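BH2851 (Bacillus halodurans, PDB 2GFG) is of unknown function, but as a CYTH-family barrel protein probably acts on triphosphate-type substrates and may be an adenylate cyclase. Local coordinates at residues 79-84 / 100-105; 62-67 / 83-88. One frame throughout, in Å; residues are numbered along the deposited sequence.

In the fold
Both contacts lie on the same side of the chain's centre, on an eight-stranded antiparallel barrel, the fold of the CYTH family, with their own centres about 10 Å apart. Contact 1 sets helix 101-108 against strand 76-83. Contact 2 joins strand 63-71 to the end of strand 76-83 and the start of helix 85-94. In chain order come strands 63-71 and 76-83, then helices 85-94 and 101-108. The two strands are neighbours in the sheet, and Leu-83 and Ser-84 belong to both contacts. Phe-66 and Gln-81 pair through their backbones, and Val-102 packs on Phe-66. Two consecutive helices are thus fitted to two adjacent barrel strands.

Contact 1 (79-84 / 100-105); sequences TNQTLS and GEVMDA
Strand 79-83 and the helix segment 101-105 run at 139° to each other, and their axes come within 8.2 Å. The CA atoms of Thr-79 and Val-102 are the nearest pair. Thr-79 and Gln-81 point toward the helix, while Asn-80 between them points away and bonds to Thr-67. No direct hydrogen bond crosses the contact.

Gln-81 does most of the polar work. Its CG is anti to the backbone N (chi1 -174°), and the extended chain carries the carboxamide to the helix start. Gln-81 OE1 accepts from a water at 2.7 Å. That water accepts in turn from Met-103 N at 2.9 Å, so it bridges strand and helix. NE2 donates to Ser-99 O, which fixes the turn of the amide. Gln-81 OE1 also lies 3.6 Å from the backbone N of both Glu-101 and Val-102, with no direct hydrogen bond; the helix start probably polarises it. Gly-100 CA sits 3.7 Å from Gln-81 OE1, and a beta carbon there would clash with this oxygen. An alanine in place of Gln-81 would lack the carboxamide that holds the water and Ser-99 O, and would probably leave the helix start less firmly tied to the strand.

The apolar part is small. Val-102 CG2 touches Gln-81 CB at 3.7 Å. Thr-79 CG2 meets Glu-101 CB at 3.8 Å, the two side chains crossing at about a right angle. Glu-101 then bends away at chi2, and its carboxylate makes a long, weak ion pair with Lys-4.

Strand 76-83 runs between strands 4-14 and 63-71. The helix reaches past it, with Val-102 on Leu-55 and Ala-105 on Leu-68.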
ATOM      1  N   THR A  79       2.234  -9.287   6.263  1.00 44.19           N
ATOM      2  CA  THR A  79       2.251 -10.717   5.957  1.00 43.41           C
ATOM      3  C   THR A  79       1.832 -10.914   4.513  1.00 42.51           C
ATOM      4  O   THR A  79       0.683 -10.623   4.146  1.00 40.24           O
ATOM      5  CB  THR A  79       1.313 -11.500   6.893  1.00 42.15           C
ATOM      6  OG1 THR A  79       1.679 -11.239   8.244  1.00 43.55           O
ATOM      7  CG2 THR A  79       1.403 -13.010   6.629  1.00 43.74           C
ATOM      8  N   ASN A  80       2.778 -11.389   3.686  1.00 42.59           N
ATOM      9  CA  ASN A  80       2.563 -11.560   2.248  1.00 43.31           C
ATOM     10  C   ASN A  80       2.420 -13.039   1.871  1.00 44.53           C
ATOM     11  O   ASN A  80       3.111 -13.907   2.434  1.00 45.17           O
ATOM     12  CB  ASN A  80       3.736 -10.948   1.465  1.00 45.15           C
ATOM     13  CG  ASN A  80       3.882  -9.451   1.697  1.00 46.93           C
ATOM     14  OD1 ASN A  80       2.924  -8.686   1.528  1.00 47.75           O
ATOM     15  ND2 ASN A  80       5.090  -9.021   2.032  1.00 46.40           N
ATOM     16  N   GLN A  81       1.539 -13.321   0.910  1.00 43.61           N
ATOM     17  CA  GLN A  81       1.354 -14.687   0.395  1.00 43.77           C
ATOM     18  C   GLN A  81       1.035 -14.641  -1.091  1.00 43.40           C
ATOM     19  O   GLN A  81       0.116 -13.938  -1.505  1.00 44.28           O
ATOM     20  CB  GLN A  81       0.228 -15.382   1.149  1.00 43.72           C
ATOM     21  CG  GLN A  81       0.032 -16.868   0.813  1.00 41.93           C
ATOM     22  CD  GLN A  81      -1.185 -17.459   1.513  1.00 41.26           C
ATOM     23  OE1 GLN A  81      -1.606 -16.976   2.575  1.00 42.97           O
ATOM     24  NE2 GLN A  81      -1.777 -18.479   0.908  1.00 37.45           N
ATOM     25  N   THR A  82       1.802 -15.388  -1.888  1.00 42.75           N
ATOM     26  CA  THR A  82       1.569 -15.495  -3.330  1.00 43.85           C
ATOM     27  C   THR A  82       0.315 -16.307  -3.601  1.00 44.64           C
ATOM     28  O   THR A  82       0.088 -17.334  -2.967  1.00 44.10           O
ATOM     29  CB  THR A  82       2.761 -16.183  -4.052  1.00 44.49           C
ATOM     30  OG1 THR A  82       3.967 -15.486  -3.762  1.00 46.45           O
ATOM     31  CG2 THR A  82       2.545 -16.215  -5.598  1.00 43.39           C
ATOM     32  N   LEU A  83      -0.493 -15.837  -4.553  1.00 45.64           N
ATOM     33  CA  LEU A  83      -1.699 -16.549  -4.994  1.00 45.16           C
ATOM     34  C   LEU A  83      -1.615 -16.830  -6.469  1.00 44.15           C
ATOM     35  O   LEU A  83      -0.976 -16.094  -7.207  1.00 44.34           O
ATOM     36  CB  LEU A  83      -2.942 -15.709  -4.744  1.00 44.68           C
ATOM     37  CG  LEU A  83      -3.266 -15.240  -3.342  1.00 48.15           C
ATOM     38  CD1 LEU A  83      -4.644 -14.583  -3.347  1.00 48.22           C
ATOM     39  CD2 LEU A  83      -3.223 -16.383  -2.335  1.00 48.94           C
ATOM     40  N   SER A  84      -2.303 -17.879  -6.909  1.00 44.17           N
ATOM     41  CA  SER A  84      -2.514 -18.107  -8.335  1.00 44.20           C
ATOM     42  C   SER A  84      -3.669 -17.240  -8.794  1.00 45.00           C
ATOM     43  O   SER A  84      -4.430 -16.703  -7.963  1.00 44.38           O
ATOM     44  CB  SER A  84      -2.821 -19.581  -8.620  1.00 43.95           C
ATOM     45  OG  SER A  84      -3.986 -20.006  -7.943  1.00 45.48           O
ATOM     46  N   GLY A 100      -3.352 -20.428   4.739  1.00 48.63           N
ATOM     47  CA  GLY A 100      -1.977 -19.920   4.753  1.00 48.25           C
ATOM     48  C   GLY A 100      -1.767 -18.912   5.849  1.00 47.23           C
ATOM     49  O   GLY A 100      -2.619 -18.743   6.719  1.00 48.29           O
ATOM     50  N   GLU A 101      -0.637 -18.219   5.792  1.00 47.33           N
ATOM     51  CA  GLU A 101      -0.225 -17.293   6.875  1.00 46.60           C
ATOM     52  C   GLU A 101      -1.133 -16.071   6.998  1.00 43.78           C
ATOM     53  O   GLU A 101      -1.296 -15.530   8.086  1.00 42.44           O
ATOM     54  CB  GLU A 101       1.228 -16.848   6.675  1.00 48.14           C
ATOM     55  CG  GLU A 101       2.274 -17.979   6.873  1.00 52.51           C
ATOM     56  CD  GLU A 101       2.503 -18.360   8.359  1.00 57.97           C
ATOM     57  OE1 GLU A 101       1.867 -17.757   9.256  1.00 62.98           O
ATOM     58  OE2 GLU A 101       3.341 -19.258   8.617  1.00 61.17           O
ATOM     59  N   VAL A 102      -1.705 -15.631   5.876  1.00 42.91           N
ATOM     60  CA  VAL A 102      -2.615 -14.483   5.878  1.00 42.42           C
ATOM     61  C   VAL A 102      -3.922 -14.868   6.579  1.00 42.13           C
ATOM     62  O   VAL A 102      -4.376 -14.173   7.482  1.00 40.85           O
ATOM     63  CB  VAL A 102      -2.906 -13.974   4.437  1.00 42.25           C
ATOM     64  CG1 VAL A 102      -3.948 -12.854   4.452  1.00 43.00           C
ATOM     65  CG2 VAL A 102      -1.623 -13.490   3.778  1.00 44.90           C
HETATM   66  N   MSE A 103      -4.498 -16.000   6.154  1.00 42.61           N
HETATM   67  CA  MSE A 103      -5.701 -16.571   6.782  1.00 44.41           C
HETATM   68  C   MSE A 103      -5.488 -16.761   8.291  1.00 42.61           C
HETATM   69  O   MSE A 103      -6.347 -16.386   9.101  1.00 41.24           O
HETATM   70  CB  MSE A 103      -6.040 -17.920   6.109  1.00 47.29           C
HETATM   71  CG  MSE A 103      -7.225 -18.686   6.703  1.00 54.46           C
HETATM   72 SE   MSE A 103      -8.912 -18.041   6.113  0.75 74.19          SE
HETATM   73  CE  MSE A 103      -8.845 -18.611   4.302  1.00 67.99           C
ATOM     74  N   ASP A 104      -4.323 -17.313   8.657  1.00 41.69           N
ATOM     75  CA  ASP A 104      -3.975 -17.556  10.075  1.00 41.87           C
ATOM     76  C   ASP A 104      -3.975 -16.265  10.894  1.00 41.13           C
ATOM     77  O   ASP A 104      -4.541 -16.217  11.974  1.00 41.14           O
ATOM     78  CB  ASP A 104      -2.599 -18.223  10.184  1.00 42.19           C
ATOM     79  CG  ASP A 104      -2.590 -19.660   9.661  1.00 47.15           C
ATOM     80  OD1 ASP A 104      -3.688 -20.270   9.493  1.00 50.29           O
ATOM     81  OD2 ASP A 104      -1.478 -20.185   9.425  1.00 50.61           O
ATOM     82  N   ALA A 105      -3.326 -15.227  10.364  1.00 40.78           N
ATOM     83  CA  ALA A 105      -3.246 -13.921  11.043  1.00 40.90           C
ATOM     84  C   ALA A 105      -4.622 -13.239  11.161  1.00 41.21           C
ATOM     85  O   ALA A 105      -4.877 -12.525  12.127  1.00 41.43           O
ATOM     86  CB  ALA A 105      -2.277 -13.016  10.328  1.00 41.48           C
TER
HETATM   87  O   HOH W   1      -4.123 -17.370   3.572  1.00 34.30           O

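Contact 2 (62-67 / 83-88); sequences AIFTFT and LSKQEA
The Ala-88 methyl lies by the CD2/CE2 flank of the Phe-64 ring and Lys-85 by the CD1/CE1 flank, both approaching obliquely. Here a strand of the antiparallel CYTH barrel meets the start of helix 85-94, which follows the neighbouring strand and is closed by a capping box. Phe-64 CG lies beside the backbone N (chi1 -64°), anti to the carbonyl carbon, which turns the ring toward the first helical turn. Phe-64 CD2 presses on Ala-88 CB at 3.4 Å, a tight fit. Phe-64 CE1 lies 4.0 Å from Lys-85 CA, and the first carbons of that side chain run past the same ring atom. The rest of Lys-85 extends away.

The second ring, Phe-66, is also set obliquely. Phe-66 CB meets Leu-83 CG at 3.7 Å. Leu-83 CD1 reaches on toward the ring. Ile-57, on strand 54-60, touches both residues, and Pro-98 packs on Leu-83 as well.

The backbones are joined by one direct bond. Leu-83 N donates to Phe-64 O at 3.0 Å, and the N-H points straight at the oxygen (179°). The donor stands above the carbonyl plane, 45° out of it. The return link is made by water, which accepts from Phe-64 N and donates to Leu-83 O at 2.7 Å.

Just beyond, Ser-84 is the N-cap of the helix and shares the capping box with Glu-87. Glu-87 N donates to Ser-84 OG. In return, Ser-84 N donates to Glu-87 OE1 at 3.3 Å, on the anti lone pair of that oxygen.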
ATOM      1  N   ALA A  62       1.101  -9.848 -13.930  1.00 48.22           N
ATOM      2  CA  ALA A  62       0.596 -11.246 -13.893  1.00 47.64           C
ATOM      3  C   ALA A  62       0.959 -12.030 -12.590  1.00 46.57           C
ATOM      4  O   ALA A  62       0.829 -13.256 -12.544  1.00 47.49           O
ATOM      5  CB  ALA A  62       1.070 -12.027 -15.145  1.00 46.87           C
ATOM      6  N   ILE A  63       1.375 -11.311 -11.544  1.00 46.05           N
ATOM      7  CA  ILE A  63       1.639 -11.920 -10.236  1.00 44.15           C
ATOM      8  C   ILE A  63       0.664 -11.356  -9.201  1.00 42.28           C
ATOM      9  O   ILE A  63       0.539 -10.130  -9.052  1.00 40.08           O
ATOM     10  CB  ILE A  63       3.098 -11.692  -9.782  1.00 45.43           C
ATOM     11  CG1 ILE A  63       4.047 -12.485 -10.679  1.00 47.82           C
ATOM     12  CG2 ILE A  63       3.290 -12.107  -8.276  1.00 46.31           C
ATOM     13  CD1 ILE A  63       5.480 -12.109 -10.539  1.00 49.80           C
ATOM     14  N   PHE A  64      -0.010 -12.264  -8.485  1.00 41.21           N
ATOM     15  CA  PHE A  64      -0.966 -11.906  -7.439  1.00 41.11           C
ATOM     16  C   PHE A  64      -0.370 -12.155  -6.074  1.00 41.04           C
ATOM     17  O   PHE A  64       0.236 -13.208  -5.839  1.00 40.75           O
ATOM     18  CB  PHE A  64      -2.241 -12.716  -7.595  1.00 41.73           C
ATOM     19  CG  PHE A  64      -2.968 -12.440  -8.861  1.00 41.77           C
ATOM     20  CD1 PHE A  64      -2.597 -13.069 -10.041  1.00 41.81           C
ATOM     21  CD2 PHE A  64      -4.007 -11.499  -8.897  1.00 43.10           C
ATOM     22  CE1 PHE A  64      -3.259 -12.789 -11.234  1.00 42.86           C
ATOM     23  CE2 PHE A  64      -4.687 -11.236 -10.077  1.00 43.90           C
ATOM     24  CZ  PHE A  64      -4.309 -11.867 -11.247  1.00 40.81           C
ATOM     25  N   THR A  65      -0.554 -11.187  -5.166  1.00 40.98           N
ATOM     26  CA  THR A  65      -0.027 -11.272  -3.806  1.00 43.38           C
ATOM     27  C   THR A  65      -1.110 -10.894  -2.783  1.00 44.97           C
ATOM     28  O   THR A  65      -1.660  -9.783  -2.821  1.00 46.55           O
ATOM     29  CB  THR A  65       1.194 -10.347  -3.622  1.00 44.10           C
ATOM     30  OG1 THR A  65       2.162 -10.613  -4.655  1.00 45.45           O
ATOM     31  CG2 THR A  65       1.844 -10.557  -2.250  1.00 45.88           C
ATOM     32  N   PHE A  66      -1.424 -11.839  -1.899  1.00 43.59           N
ATOM     33  CA  PHE A  66      -2.374 -11.633  -0.805  1.00 43.40           C
ATOM     34  C   PHE A  66      -1.611 -11.032   0.361  1.00 42.63           C
ATOM     35  O   PHE A  66      -0.615 -11.593   0.793  1.00 41.12           O
ATOM     36  CB  PHE A  66      -2.988 -13.000  -0.414  1.00 43.65           C
ATOM     37  CG  PHE A  66      -4.270 -12.922   0.428  1.00 44.71           C
ATOM     38  CD1 PHE A  66      -5.171 -11.839   0.317  1.00 43.50           C
ATOM     39  CD2 PHE A  66      -4.659 -14.038   1.199  1.00 43.73           C
ATOM     40  CE1 PHE A  66      -6.363 -11.831   1.031  1.00 43.60           C
ATOM     41  CE2 PHE A  66      -5.861 -14.032   1.919  1.00 44.33           C
ATOM     42  CZ  PHE A  66      -6.706 -12.937   1.845  1.00 45.70           C
ATOM     43  N   THR A  67      -2.063  -9.872   0.856  1.00 42.30           N
ATOM     44  CA  THR A  67      -1.298  -9.129   1.888  1.00 44.05           C
ATOM     45  C   THR A  67      -2.171  -8.600   3.008  1.00 43.45           C
ATOM     46  O   THR A  67      -3.181  -7.922   2.763  1.00 42.51           O
ATOM     47  CB  THR A  67      -0.504  -7.946   1.257  1.00 44.48           C
ATOM     48  OG1 THR A  67       0.511  -8.465   0.407  1.00 45.17           O
ATOM     49  CG2 THR A  67       0.152  -7.068   2.340  1.00 44.84           C
ATOM     50  N   LEU A  83      -0.493 -15.837  -4.553  1.00 45.64           N
ATOM     51  CA  LEU A  83      -1.699 -16.549  -4.994  1.00 45.16           C
ATOM     52  C   LEU A  83      -1.615 -16.830  -6.469  1.00 44.15           C
ATOM     53  O   LEU A  83      -0.976 -16.094  -7.207  1.00 44.34           O
ATOM     54  CB  LEU A  83      -2.942 -15.709  -4.744  1.00 44.68           C
ATOM     55  CG  LEU A  83      -3.266 -15.240  -3.342  1.00 48.15           C
ATOM     56  CD1 LEU A  83      -4.644 -14.583  -3.347  1.00 48.22           C
ATOM     57  CD2 LEU A  83      -3.223 -16.383  -2.335  1.00 48.94           C
ATOM     58  N   SER A  84      -2.303 -17.879  -6.909  1.00 44.17           N
ATOM     59  CA  SER A  84      -2.514 -18.107  -8.335  1.00 44.20           C
ATOM     60  C   SER A  84      -3.669 -17.240  -8.794  1.00 45.00           C
ATOM     61  O   SER A  84      -4.430 -16.703  -7.963  1.00 44.38           O
ATOM     62  CB  SER A  84      -2.821 -19.581  -8.620  1.00 43.95           C
ATOM     63  OG  SER A  84      -3.986 -20.006  -7.943  1.00 45.48           O
ATOM     64  N   LYS A  85      -3.795 -17.082 -10.109  1.00 46.13           N
ATOM     65  CA  LYS A  85      -4.937 -16.374 -10.711  1.00 47.65           C
ATOM     66  C   LYS A  85      -6.285 -17.003 -10.250  1.00 47.39           C
ATOM     67  O   LYS A  85      -7.232 -16.283  -9.950  1.00 48.07           O
ATOM     68  CB  LYS A  85      -4.828 -16.388 -12.248  1.00 48.68           C
ATOM     69  CG  LYS A  85      -5.817 -15.458 -12.966  1.00 52.78           C
ATOM     70  CD  LYS A  85      -5.658 -15.541 -14.480  1.00 56.11           C
ATOM     71  CE  LYS A  85      -6.646 -14.626 -15.200  1.00 57.86           C
ATOM     72  NZ  LYS A  85      -6.546 -14.757 -16.702  1.00 59.03           N
ATOM     73  N   GLN A  86      -6.319 -18.350 -10.155  1.00 46.37           N
ATOM     74  CA  GLN A  86      -7.503 -19.096  -9.648  1.00 45.75           C
ATOM     75  C   GLN A  86      -7.885 -18.649  -8.243  1.00 45.76           C
ATOM     76  O   GLN A  86      -9.056 -18.375  -7.960  1.00 44.41           O
ATOM     77  CB  GLN A  86      -7.211 -20.615  -9.630  1.00 46.95           C
ATOM     78  CG  GLN A  86      -8.355 -21.523  -8.933  1.00 47.25           C
ATOM     79  CD  GLN A  86      -7.820 -22.855  -8.360  1.00 47.21           C
ATOM     80  OE1 GLN A  86      -6.661 -22.945  -7.923  1.00 51.16           O
ATOM     81  NE2 GLN A  86      -8.684 -23.878  -8.327  1.00 38.43           N
ATOM     82  N   GLU A  87      -6.895 -18.663  -7.344  1.00 45.91           N
ATOM     83  CA  GLU A  87      -7.107 -18.304  -5.941  1.00 46.04           C
ATOM     84  C   GLU A  87      -7.503 -16.847  -5.804  1.00 45.68           C
ATOM     85  O   GLU A  87      -8.416 -16.518  -5.056  1.00 45.85           O
ATOM     86  CB  GLU A  87      -5.844 -18.594  -5.118  1.00 46.15           C
ATOM     87  CG  GLU A  87      -5.531 -20.086  -4.995  1.00 45.21           C
ATOM     88  CD  GLU A  87      -4.259 -20.370  -4.194  1.00 48.80           C
ATOM     89  OE1 GLU A  87      -3.273 -19.621  -4.335  1.00 45.81           O
ATOM     90  OE2 GLU A  87      -4.243 -21.375  -3.453  1.00 51.54           O
ATOM     91  N   ALA A  88      -6.820 -15.983  -6.551  1.00 45.29           N
ATOM     92  CA  ALA A  88      -7.123 -14.551  -6.566  1.00 46.34           C
ATOM     93  C   ALA A  88      -8.556 -14.290  -7.065  1.00 46.55           C
ATOM     94  O   ALA A  88      -9.301 -13.520  -6.461  1.00 47.48           O
ATOM     95  CB  ALA A  88      -6.110 -13.805  -7.447  1.00 46.94           C
TER
HETATM   96  O   HOH W   2       0.833 -15.127  -8.901  1.00 39.81           O